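Beta-N-acetylhexosaminidase (Arthrobacter aurescens, PDB 3RCN) probably hydrolyses terminal non-reducing N-acetyl-D-hexosamine residues in N-acetyl-beta-D-hexosaminides, as a glycoside hydrolase of family 20. Local coordinates at residues Arg149-Lys154 with Gly219-Asp224; Met184-Tyr189 with Leu298-Glu303; Thr239-Ile244 with Ser307-Leu312. One frame throughout, in Å; residues are numbered along the deposited sequence.

All three interactions lie in the (β/α)8 barrel of the catalytic domain. Interaction 3 pairs two neighbouring barrel strands, and the side chain of its E243 stands about 9 Å from that of E316, the predicted proton donor. Helix 288-304, which connects those strands, brings interaction 2 against them: the centres are about 13 Å apart, and V301 CG2 lies 3.6 Å from I244 CD1. Interaction 1 joins two neighbouring loops, its centre about 14 Å from that of interaction 2. Q223 of interaction 1 links the two: its NE2 probably bonds Q185 O at 2.7 Å and E300 OE1 at 2.9 Å. Interactions 1 and 3 do not touch; their nearest atoms are about 9 Å apart.

Interaction 1 (Arg149-Lys154 with Gly219-Asp224); sequences RHFMPK and GFYTQD
F151 lays its ring on the backbone of G219 and F220, and its CE1 atom reaches one face of the Y221 ring; here the contact is tight. G219 CA sits 3.9 Å from the centroid of the F151 ring, only 8° off its normal, a CH-pi contact, while G219 C covers the same ring toward its rim, 3.6 Å from CD1. F220 N lies over that face too, 3.4 Å from F151 CE1. Glycine suits this place twice over: a beta carbon would run into the F151 ring, and the backbone angles would jam it against the preceding carbonyl. F151 reaches across because CG is anti to the backbone N (chi1 173°). Its CE1 then comes 3.4 Å from Y221 CE1, with the two ring planes inclined rather than stacked.

These segments belong to the (β/α)8 barrel. Residues 149-154 follow strand 140-146 and enter helix 154-166; the other segment, 219-224, leads into helix 223-235, of which T222 is the N-cap, its OG1 accepting the N-H of D225. Tyrosine serves at 221 because it adds a polar tip to an apolar ring. Its OH donates to M152 O at 2.7 Å, in the carbonyl plane and on a lone pair (angle at O 133°), tying the hydroxyl to a fixed backbone acceptor while V157 and L226 pack against the ring.

Away from this core the fit is looser. K154 N comes no nearer than 4.4 Å to Y221 CE1, and the lysine chain leads off to a salt bridge with E228. The partly exposed side chain of F220 turns away. P153 also faces away from this contact, packing on R465 of the second subunit.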
loop_
_atom_site.group_PDB
_atom_site.type_symbol
_atom_site.label_atom_id
_atom_site.label_comp_id
_atom_site.label_asym_id
_atom_site.label_seq_id
_atom_site.Cartn_x
_atom_site.Cartn_y
_atom_site.Cartn_z
ATOM N N ARG A 149 -18.240 -1.717 0.378
ATOM C CA ARG A 149 -18.605 -0.395 0.852
ATOM C C ARG A 149 -17.522 0.643 0.505
ATOM O O ARG A 149 -17.812 1.666 -0.112
ATOM C CB ARG A 149 -18.927 -0.429 2.340
ATOM C CG ARG A 149 -20.374 -0.768 2.650
ATOM C CD ARG A 149 -20.825 -2.118 2.060
ATOM N NE ARG A 149 -22.190 -2.432 2.478
ATOM C CZ ARG A 149 -22.501 -3.136 3.565
ATOM N NH1 ARG A 149 -21.545 -3.627 4.345
ATOM N NH2 ARG A 149 -23.774 -3.351 3.871
ATOM N N HIS A 150 -16.279 0.360 0.880
ATOM C CA HIS A 150 -15.133 1.142 0.404
ATOM C C HIS A 150 -14.082 0.272 -0.267
ATOM O O HIS A 150 -13.516 -0.649 0.344
ATOM C CB HIS A 150 -14.532 2.017 1.505
ATOM C CG HIS A 150 -15.369 3.214 1.809
ATOM N ND1 HIS A 150 -16.244 3.259 2.872
ATOM C CD2 HIS A 150 -15.517 4.387 1.144
ATOM C CE1 HIS A 150 -16.879 4.420 2.865
ATOM N NE2 HIS A 150 -16.456 5.122 1.829
ATOM N N PHE A 151 -13.858 0.565 -1.545
ATOM C CA PHE A 151 -12.914 -0.172 -2.352
ATOM C C PHE A 151 -11.519 -0.007 -1.774
ATOM O O PHE A 151 -11.072 1.114 -1.528
ATOM C CB PHE A 151 -12.948 0.345 -3.786
ATOM C CG PHE A 151 -11.885 -0.232 -4.653
ATOM C CD1 PHE A 151 -11.980 -1.545 -5.104
ATOM C CD2 PHE A 151 -10.784 0.531 -5.019
ATOM C CE1 PHE A 151 -11.003 -2.091 -5.904
ATOM C CE2 PHE A 151 -9.789 -0.005 -5.826
ATOM C CZ PHE A 151 -9.895 -1.321 -6.270
HETATM N N MSE A 152 -10.841 -1.124 -1.539
HETATM C CA MSE A 152 -9.467 -1.066 -1.073
HETATM C C MSE A 152 -8.501 -1.358 -2.225
HETATM O O MSE A 152 -8.565 -2.411 -2.857
HETATM C CB MSE A 152 -9.227 -2.019 0.094
HETATM C CG MSE A 152 -7.798 -1.938 0.607
HETATM SE SE MSE A 152 -7.403 -2.929 2.240
HETATM C CE MSE A 152 -8.343 -1.762 3.507
ATOM N N PRO A 153 -7.612 -0.406 -2.521
ATOM C CA PRO A 153 -6.687 -0.663 -3.620
ATOM C C PRO A 153 -5.875 -1.933 -3.377
ATOM O O PRO A 153 -5.589 -2.288 -2.229
ATOM C CB PRO A 153 -5.801 0.575 -3.618
ATOM C CG PRO A 153 -6.676 1.656 -2.990
ATOM C CD PRO A 153 -7.423 0.929 -1.928
ATOM N N LYS A 154 -5.541 -2.615 -4.470
ATOM C CA LYS A 154 -4.832 -3.891 -4.437
ATOM C C LYS A 154 -3.557 -3.884 -3.569
ATOM O O LYS A 154 -3.306 -4.837 -2.822
ATOM C CB LYS A 154 -4.521 -4.317 -5.871
ATOM C CG LYS A 154 -3.829 -5.657 -6.009
ATOM C CD LYS A 154 -3.874 -6.125 -7.459
ATOM C CE LYS A 154 -2.958 -5.296 -8.375
ATOM N NZ LYS A 154 -1.517 -5.586 -8.133
ATOM N N GLY A 219 -14.113 1.577 -7.767
ATOM C CA GLY A 219 -12.956 0.864 -8.276
ATOM C C GLY A 219 -13.350 -0.605 -8.348
ATOM O O GLY A 219 -14.434 -0.983 -7.903
ATOM N N PHE A 220 -12.484 -1.442 -8.895
ATOM C CA PHE A 220 -12.753 -2.869 -8.909
ATOM C C PHE A 220 -11.501 -3.687 -9.149
ATOM O O PHE A 220 -10.497 -3.178 -9.635
ATOM C CB PHE A 220 -13.823 -3.218 -9.941
ATOM C CG PHE A 220 -13.401 -2.985 -11.349
ATOM C CD1 PHE A 220 -12.689 -3.947 -12.032
ATOM C CD2 PHE A 220 -13.738 -1.807 -12.000
ATOM C CE1 PHE A 220 -12.298 -3.732 -13.339
ATOM C CE2 PHE A 220 -13.357 -1.587 -13.302
ATOM C CZ PHE A 220 -12.637 -2.549 -13.977
ATOM N N TYR A 221 -11.564 -4.965 -8.818
ATOM C CA TYR A 221 -10.471 -5.850 -9.155
ATOM C C TYR A 221 -10.734 -6.515 -10.495
ATOM O O TYR A 221 -11.860 -6.875 -10.795
ATOM C CB TYR A 221 -10.285 -6.873 -8.051
ATOM C CG TYR A 221 -10.297 -6.225 -6.684
ATOM C CD1 TYR A 221 -9.217 -5.466 -6.240
ATOM C CD2 TYR A 221 -11.388 -6.357 -5.844
ATOM C CE1 TYR A 221 -9.229 -4.870 -4.983
ATOM C CE2 TYR A 221 -11.413 -5.765 -4.592
ATOM C CZ TYR A 221 -10.333 -5.023 -4.166
ATOM O OH TYR A 221 -10.364 -4.436 -2.919
ATOM N N THR A 222 -9.703 -6.630 -11.320
ATOM C CA THR A 222 -9.818 -7.362 -12.563
ATOM C C THR A 222 -9.606 -8.789 -12.170
ATOM O O THR A 222 -9.284 -9.073 -11.014
ATOM C CB THR A 222 -8.690 -7.016 -13.540
ATOM O OG1 THR A 222 -7.445 -7.426 -12.966
ATOM C CG2 THR A 222 -8.658 -5.521 -13.854
ATOM N N GLN A 223 -9.725 -9.692 -13.133
ATOM C CA GLN A 223 -9.621 -11.104 -12.811
ATOM C C GLN A 223 -8.172 -11.422 -12.480
ATOM O O GLN A 223 -7.887 -12.218 -11.585
ATOM C CB GLN A 223 -10.166 -11.970 -13.947
ATOM C CG GLN A 223 -11.574 -11.557 -14.369
ATOM C CD GLN A 223 -12.506 -12.743 -14.645
ATOM O OE1 GLN A 223 -12.080 -13.793 -15.138
ATOM N NE2 GLN A 223 -13.783 -12.571 -14.323
ATOM N N ASP A 224 -7.261 -10.759 -13.182
ATOM C CA ASP A 224 -5.840 -10.911 -12.911
ATOM C C ASP A 224 -5.456 -10.390 -11.531
ATOM O O ASP A 224 -4.562 -10.933 -10.882
ATOM C CB ASP A 224 -5.022 -10.228 -13.987
ATOM C CG ASP A 224 -4.796 -11.115 -15.183
ATOM O OD1 ASP A 224 -4.908 -12.346 -15.014
ATOM O OD2 ASP A 224 -4.495 -10.585 -16.280
#

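Interaction 2 (Met184-Tyr189 with Leu298-Glu303); sequences MQINRY and LDEVVE
The carboxylate of E300 grips the backbone of N187 and R188 with both oxygens. OE1 accepts the N-H of N187 at 2.9 Å in a nearly straight bond (164°), and OE2 accepts that of R188 over a longer 3.3 Å. Each oxygen uses its syn lone pair, so the carboxylate receives two successive N-H groups side by side. In the (β/α)8 barrel this joins the loop after strand 181-182 to helix 288-304, which follows strand 239-243 and precedes strand 309-313 in the chain, and packs against both. Glutamate suits the place because it pairs two acceptors with a chain long enough to span from helix to loop: beyond CG it runs extended (chi2 -169°).

I186 CG2 lies beside the carboxylate, 3.3 Å from OE2. Separately, M184, modelled as selenomethionine, packs on V301 nearer the helix backbone, its SE 3.9 Å from V301 CG2 and its CE 3.9 Å from V301 CA. An unbranched chain can run extended to reach V301 with both atoms. R188 supplies its N-H rather than its charge, since its NE remains 5.1 Å from E300 OE2.

In the second shell Q223 donates NE2 to both E300 OE1 and Q185 O, so OE1 takes two donors and Q223 of helix 223-235 links the loop carbonyl to the carboxylate. An alanine in place of E300 would probably leave the N-H groups of N187 and R188 without these acceptors, free the loop to shift, and cost Q223 one of its mates. Farther out, D299, the residue before E300, has its OD1 bonded by H354 and H358, and Y189 stacks on F293 with its OH bonded to N296 ND2. The turn carrying the two donors is closed by a weak bond from Y189 N to I186 O, 3.2 Å long.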
loop_
_atom_site.group_PDB
_atom_site.type_symbol
_atom_site.label_atom_id
_atom_site.label_comp_id
_atom_site.label_asym_id
_atom_site.label_seq_id
_atom_site.Cartn_x
_atom_site.Cartn_y
_atom_site.Cartn_z
HETATM N N MSE A 184 -16.029 -6.996 -8.494
HETATM C CA MSE A 184 -15.410 -8.056 -9.269
HETATM C C MSE A 184 -15.771 -8.023 -10.752
HETATM O O MSE A 184 -16.939 -8.074 -11.132
HETATM C CB MSE A 184 -15.716 -9.419 -8.663
HETATM C CG MSE A 184 -14.965 -10.520 -9.370
HETATM SE SE MSE A 184 -15.624 -12.300 -8.941
HETATM C CE MSE A 184 -14.446 -13.309 -10.131
ATOM N N GLN A 185 -14.752 -7.940 -11.586
ATOM C CA GLN A 185 -14.953 -7.896 -13.019
ATOM C C GLN A 185 -15.437 -9.252 -13.525
ATOM O O GLN A 185 -14.825 -10.288 -13.238
ATOM C CB GLN A 185 -13.654 -7.502 -13.702
ATOM C CG GLN A 185 -13.587 -7.819 -15.169
ATOM C CD GLN A 185 -12.198 -7.553 -15.728
ATOM O OE1 GLN A 185 -11.977 -6.549 -16.425
ATOM N NE2 GLN A 185 -11.246 -8.444 -15.413
ATOM N N ILE A 186 -16.558 -9.234 -14.248
ATOM C CA ILE A 186 -17.124 -10.432 -14.859
ATOM C C ILE A 186 -17.159 -10.221 -16.366
ATOM O O ILE A 186 -17.744 -9.255 -16.859
ATOM C CB ILE A 186 -18.556 -10.718 -14.374
ATOM C CG1 ILE A 186 -18.616 -10.855 -12.855
ATOM C CG2 ILE A 186 -19.073 -11.989 -14.999
ATOM C CD1 ILE A 186 -17.892 -12.061 -12.330
ATOM N N ASN A 187 -16.521 -11.128 -17.090
ATOM C CA ASN A 187 -16.331 -10.986 -18.525
ATOM C C ASN A 187 -17.637 -10.982 -19.314
ATOM O O ASN A 187 -17.765 -10.271 -20.303
ATOM C CB ASN A 187 -15.396 -12.088 -19.052
ATOM C CG ASN A 187 -13.961 -11.972 -18.513
ATOM O OD1 ASN A 187 -13.444 -10.868 -18.264
ATOM N ND2 ASN A 187 -13.313 -13.123 -18.333
ATOM N N ARG A 188 -18.609 -11.775 -18.876
ATOM C CA ARG A 188 -19.863 -11.878 -19.605
ATOM C C ARG A 188 -20.755 -10.673 -19.365
ATOM O O ARG A 188 -21.580 -10.320 -20.207
ATOM C CB ARG A 188 -20.602 -13.167 -19.231
ATOM C CG ARG A 188 -21.914 -13.380 -19.975
ATOM C CD ARG A 188 -22.648 -14.578 -19.412
ATOM N NE ARG A 188 -21.859 -15.796 -19.567
ATOM C CZ ARG A 188 -22.219 -16.834 -20.315
ATOM N NH1 ARG A 188 -23.380 -16.824 -20.969
ATOM N NH2 ARG A 188 -21.421 -17.890 -20.396
ATOM N N TYR A 189 -20.585 -10.040 -18.211
ATOM C CA TYR A 189 -21.471 -8.956 -17.804
ATOM C C TYR A 189 -20.695 -7.671 -17.479
ATOM O O TYR A 189 -20.638 -7.255 -16.318
ATOM C CB TYR A 189 -22.297 -9.392 -16.592
ATOM C CG TYR A 189 -23.206 -10.588 -16.838
ATOM C CD1 TYR A 189 -24.064 -10.624 -17.934
ATOM C CD2 TYR A 189 -23.206 -11.680 -15.970
ATOM C CE1 TYR A 189 -24.895 -11.702 -18.160
ATOM C CE2 TYR A 189 -24.029 -12.760 -16.188
ATOM C CZ TYR A 189 -24.878 -12.770 -17.283
ATOM O OH TYR A 189 -25.712 -13.847 -17.499
ATOM N N LEU A 298 -21.246 -17.156 -10.954
ATOM C CA LEU A 298 -20.556 -18.108 -10.090
ATOM C C LEU A 298 -19.634 -19.033 -10.880
ATOM O O LEU A 298 -18.752 -19.667 -10.306
ATOM C CB LEU A 298 -21.535 -18.920 -9.251
ATOM C CG LEU A 298 -22.279 -18.194 -8.134
ATOM C CD1 LEU A 298 -23.380 -19.105 -7.597
ATOM C CD2 LEU A 298 -21.346 -17.751 -7.021
ATOM N N ASP A 299 -19.847 -19.099 -12.192
ATOM C CA ASP A 299 -18.966 -19.850 -13.081
ATOM C C ASP A 299 -17.615 -19.162 -13.156
ATOM O O ASP A 299 -16.577 -19.814 -13.121
ATOM C CB ASP A 299 -19.540 -19.931 -14.494
ATOM C CG ASP A 299 -20.632 -20.973 -14.633
ATOM O OD1 ASP A 299 -20.675 -21.910 -13.809
ATOM O OD2 ASP A 299 -21.444 -20.858 -15.577
ATOM N N GLU A 300 -17.616 -17.841 -13.273
ATOM C CA GLU A 300 -16.346 -17.128 -13.300
ATOM C C GLU A 300 -15.697 -17.097 -11.923
ATOM O O GLU A 300 -14.493 -17.304 -11.810
ATOM C CB GLU A 300 -16.489 -15.734 -13.918
ATOM C CG GLU A 300 -16.947 -15.828 -15.369
ATOM C CD GLU A 300 -16.867 -14.519 -16.125
ATOM O OE1 GLU A 300 -15.894 -13.755 -15.906
ATOM O OE2 GLU A 300 -17.778 -14.261 -16.951
ATOM N N VAL A 301 -16.492 -16.880 -10.878
ATOM C CA VAL A 301 -15.948 -16.880 -9.522
ATOM C C VAL A 301 -15.157 -18.150 -9.265
ATOM O O VAL A 301 -14.047 -18.121 -8.742
ATOM C CB VAL A 301 -17.050 -16.820 -8.464
ATOM C CG1 VAL A 301 -16.467 -17.107 -7.069
ATOM C CG2 VAL A 301 -17.762 -15.487 -8.509
ATOM N N VAL A 302 -15.739 -19.271 -9.660
ATOM C CA VAL A 302 -15.189 -20.572 -9.323
ATOM C C VAL A 302 -13.900 -20.862 -10.091
ATOM O O VAL A 302 -13.044 -21.623 -9.634
ATOM C CB VAL A 302 -16.273 -21.663 -9.497
ATOM C CG1 VAL A 302 -15.799 -22.816 -10.380
ATOM C CG2 VAL A 302 -16.729 -22.132 -8.145
ATOM N N GLU A 303 -13.765 -20.224 -11.248
ATOM C CA GLU A 303 -12.532 -20.256 -12.026
ATOM C C GLU A 303 -11.386 -19.475 -11.334
ATOM O O GLU A 303 -10.231 -19.905 -11.345
ATOM C CB GLU A 303 -12.798 -19.700 -13.430
ATOM C CG GLU A 303 -11.640 -19.864 -14.397
ATOM C CD GLU A 303 -11.261 -21.321 -14.599
ATOM O OE1 GLU A 303 -12.176 -22.175 -14.578
ATOM O OE2 GLU A 303 -10.051 -21.614 -14.767
#

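Interaction 3 (Thr239-Ile244 with Ser307-Leu312); sequences TVIPEI and SPWISL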
loop_
_atom_site.group_PDB
_atom_site.type_symbol
_atom_site.label_atom_id
_atom_site.label_comp_id
_atom_site.label_asym_id
_atom_site.label_seq_id
_atom_site.Cartn_x
_atom_site.Cartn_y
_atom_site.Cartn_z
ATOM N N THR A 239 -6.801 -19.015 3.000
ATOM C CA THR A 239 -7.847 -19.383 2.064
ATOM C C THR A 239 -8.693 -18.131 1.843
ATOM O O THR A 239 -9.038 -17.439 2.805
ATOM C CB THR A 239 -8.691 -20.550 2.624
ATOM O OG1 THR A 239 -7.888 -21.737 2.672
ATOM C CG2 THR A 239 -9.929 -20.814 1.760
ATOM N N VAL A 240 -8.979 -17.810 0.585
ATOM C CA VAL A 240 -9.823 -16.657 0.285
ATOM C C VAL A 240 -11.238 -17.104 -0.093
ATOM O O VAL A 240 -11.457 -17.672 -1.168
ATOM C CB VAL A 240 -9.254 -15.808 -0.866
ATOM C CG1 VAL A 240 -10.203 -14.671 -1.189
ATOM C CG2 VAL A 240 -7.873 -15.247 -0.503
ATOM N N ILE A 241 -12.194 -16.834 0.789
ATOM C CA ILE A 241 -13.593 -17.140 0.525
ATOM C C ILE A 241 -14.306 -15.905 -0.022
ATOM O O ILE A 241 -14.512 -14.930 0.694
ATOM C CB ILE A 241 -14.290 -17.588 1.808
ATOM C CG1 ILE A 241 -13.768 -18.960 2.245
ATOM C CG2 ILE A 241 -15.807 -17.584 1.625
ATOM C CD1 ILE A 241 -14.127 -19.308 3.688
ATOM N N PRO A 242 -14.652 -15.926 -1.310
ATOM C CA PRO A 242 -15.330 -14.769 -1.897
ATOM C C PRO A 242 -16.787 -14.797 -1.521
ATOM O O PRO A 242 -17.344 -15.868 -1.314
ATOM C CB PRO A 242 -15.178 -15.007 -3.391
ATOM C CG PRO A 242 -15.164 -16.521 -3.512
ATOM C CD PRO A 242 -14.480 -17.028 -2.270
ATOM N N GLU A 243 -17.409 -13.635 -1.438
ATOM C CA GLU A 243 -18.832 -13.587 -1.187
ATOM C C GLU A 243 -19.496 -12.737 -2.248
ATOM O O GLU A 243 -19.103 -11.590 -2.462
ATOM C CB GLU A 243 -19.135 -13.018 0.196
ATOM C CG GLU A 243 -20.625 -12.946 0.510
ATOM C CD GLU A 243 -20.918 -12.268 1.838
ATOM O OE1 GLU A 243 -19.964 -11.989 2.595
ATOM O OE2 GLU A 243 -22.104 -12.000 2.128
ATOM N N ILE A 244 -20.479 -13.317 -2.932
ATOM C CA ILE A 244 -21.415 -12.529 -3.717
ATOM C C ILE A 244 -22.754 -12.609 -3.010
ATOM O O ILE A 244 -23.411 -13.642 -3.035
ATOM C CB ILE A 244 -21.556 -13.062 -5.141
ATOM C CG1 ILE A 244 -20.252 -12.844 -5.927
ATOM C CG2 ILE A 244 -22.685 -12.354 -5.839
ATOM C CD1 ILE A 244 -19.190 -13.867 -5.645
ATOM N N SER A 307 -11.080 -21.832 -3.493
ATOM C CA SER A 307 -11.643 -22.131 -2.171
ATOM C C SER A 307 -12.812 -23.153 -2.136
ATOM O O SER A 307 -13.775 -23.029 -2.896
ATOM C CB SER A 307 -12.129 -20.817 -1.559
ATOM O OG SER A 307 -12.931 -21.033 -0.414
ATOM N N PRO A 308 -12.741 -24.149 -1.231
ATOM C CA PRO A 308 -13.821 -25.150 -1.099
ATOM C C PRO A 308 -15.168 -24.538 -0.705
ATOM O O PRO A 308 -16.191 -25.140 -1.000
ATOM C CB PRO A 308 -13.324 -26.091 0.013
ATOM C CG PRO A 308 -11.836 -25.819 0.121
ATOM C CD PRO A 308 -11.637 -24.386 -0.284
ATOM N N TRP A 309 -15.170 -23.382 -0.040
ATOM C CA TRP A 309 -16.417 -22.664 0.241
ATOM C C TRP A 309 -16.547 -21.425 -0.636
ATOM O O TRP A 309 -15.556 -20.776 -0.969
ATOM C CB TRP A 309 -16.490 -22.208 1.698
ATOM C CG TRP A 309 -16.356 -23.290 2.698
ATOM C CD1 TRP A 309 -17.354 -24.077 3.198
ATOM C CD2 TRP A 309 -15.153 -23.703 3.347
ATOM N NE1 TRP A 309 -16.840 -24.967 4.114
ATOM C CE2 TRP A 309 -15.489 -24.761 4.224
ATOM C CE3 TRP A 309 -13.816 -23.298 3.259
ATOM C CZ2 TRP A 309 -14.538 -25.412 5.018
ATOM C CZ3 TRP A 309 -12.866 -23.949 4.052
ATOM C CH2 TRP A 309 -13.235 -24.993 4.919
ATOM N N ILE A 310 -17.776 -21.090 -0.992
ATOM C CA ILE A 310 -18.070 -19.846 -1.682
ATOM C C ILE A 310 -19.269 -19.236 -0.976
ATOM O O ILE A 310 -20.235 -19.927 -0.708
ATOM C CB ILE A 310 -18.361 -20.127 -3.155
ATOM C CG1 ILE A 310 -17.043 -20.476 -3.851
ATOM C CG2 ILE A 310 -19.059 -18.951 -3.814
ATOM C CD1 ILE A 310 -17.171 -20.680 -5.319
ATOM N N SER A 311 -19.194 -17.959 -0.621
ATOM C CA SER A 311 -20.235 -17.370 0.219
ATOM C C SER A 311 -21.341 -16.734 -0.602
ATOM O O SER A 311 -21.079 -15.989 -1.543
ATOM C CB SER A 311 -19.652 -16.350 1.198
ATOM O OG SER A 311 -20.686 -15.648 1.871
ATOM N N LEU A 312 -22.577 -17.106 -0.294
ATOM C CA LEU A 312 -23.743 -16.490 -0.909
ATOM C C LEU A 312 -24.433 -15.435 -0.062
ATOM O O LEU A 312 -25.440 -14.879 -0.488
ATOM C CB LEU A 312 -24.743 -17.540 -1.390
ATOM C CG LEU A 312 -24.191 -18.457 -2.484
ATOM C CD1 LEU A 312 -25.201 -19.538 -2.833
ATOM C CD2 LEU A 312 -23.801 -17.656 -3.707
HETATM O O HOH W 1 -10.148 -18.884 -3.284
#
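E243 runs its side chain past S311 on the neighbouring strand. Its CB lies 3.5 Å from S311 OG; CG, anti to the backbone N (chi1 180°), and then CD pass beside the same hydroxyl, the latter at 3.4 Å. At the tip the oxygens separate: OE1 accepts bonds from H173 NE2 and H175 ND1, and OE2 from W365 NE1. A carboxylate suits this buried end because it offers acceptors to three donors, while small S311 fits beside its stem. The side chain is about 9 Å from that of E316, the predicted proton donor, so these strand ends probably help line the active-site region.

The two strands are adjacent parallel staves of the (β/α)8 barrel, 239-243 and 309-313, joined through helix 288-304 in a β-α-β crossover. The backbones of S311 and E243 form a single parallel beta bridge: S311 N donates to P242 O at 2.9 Å, and I244 N to S311 O at 3.1 Å. P242 has no N-H to give, and W309 O is instead held by S307 OG at 2.7 Å. Toward the strand starts, a water donates to V240 O at 2.8 Å and accepts from S307 N.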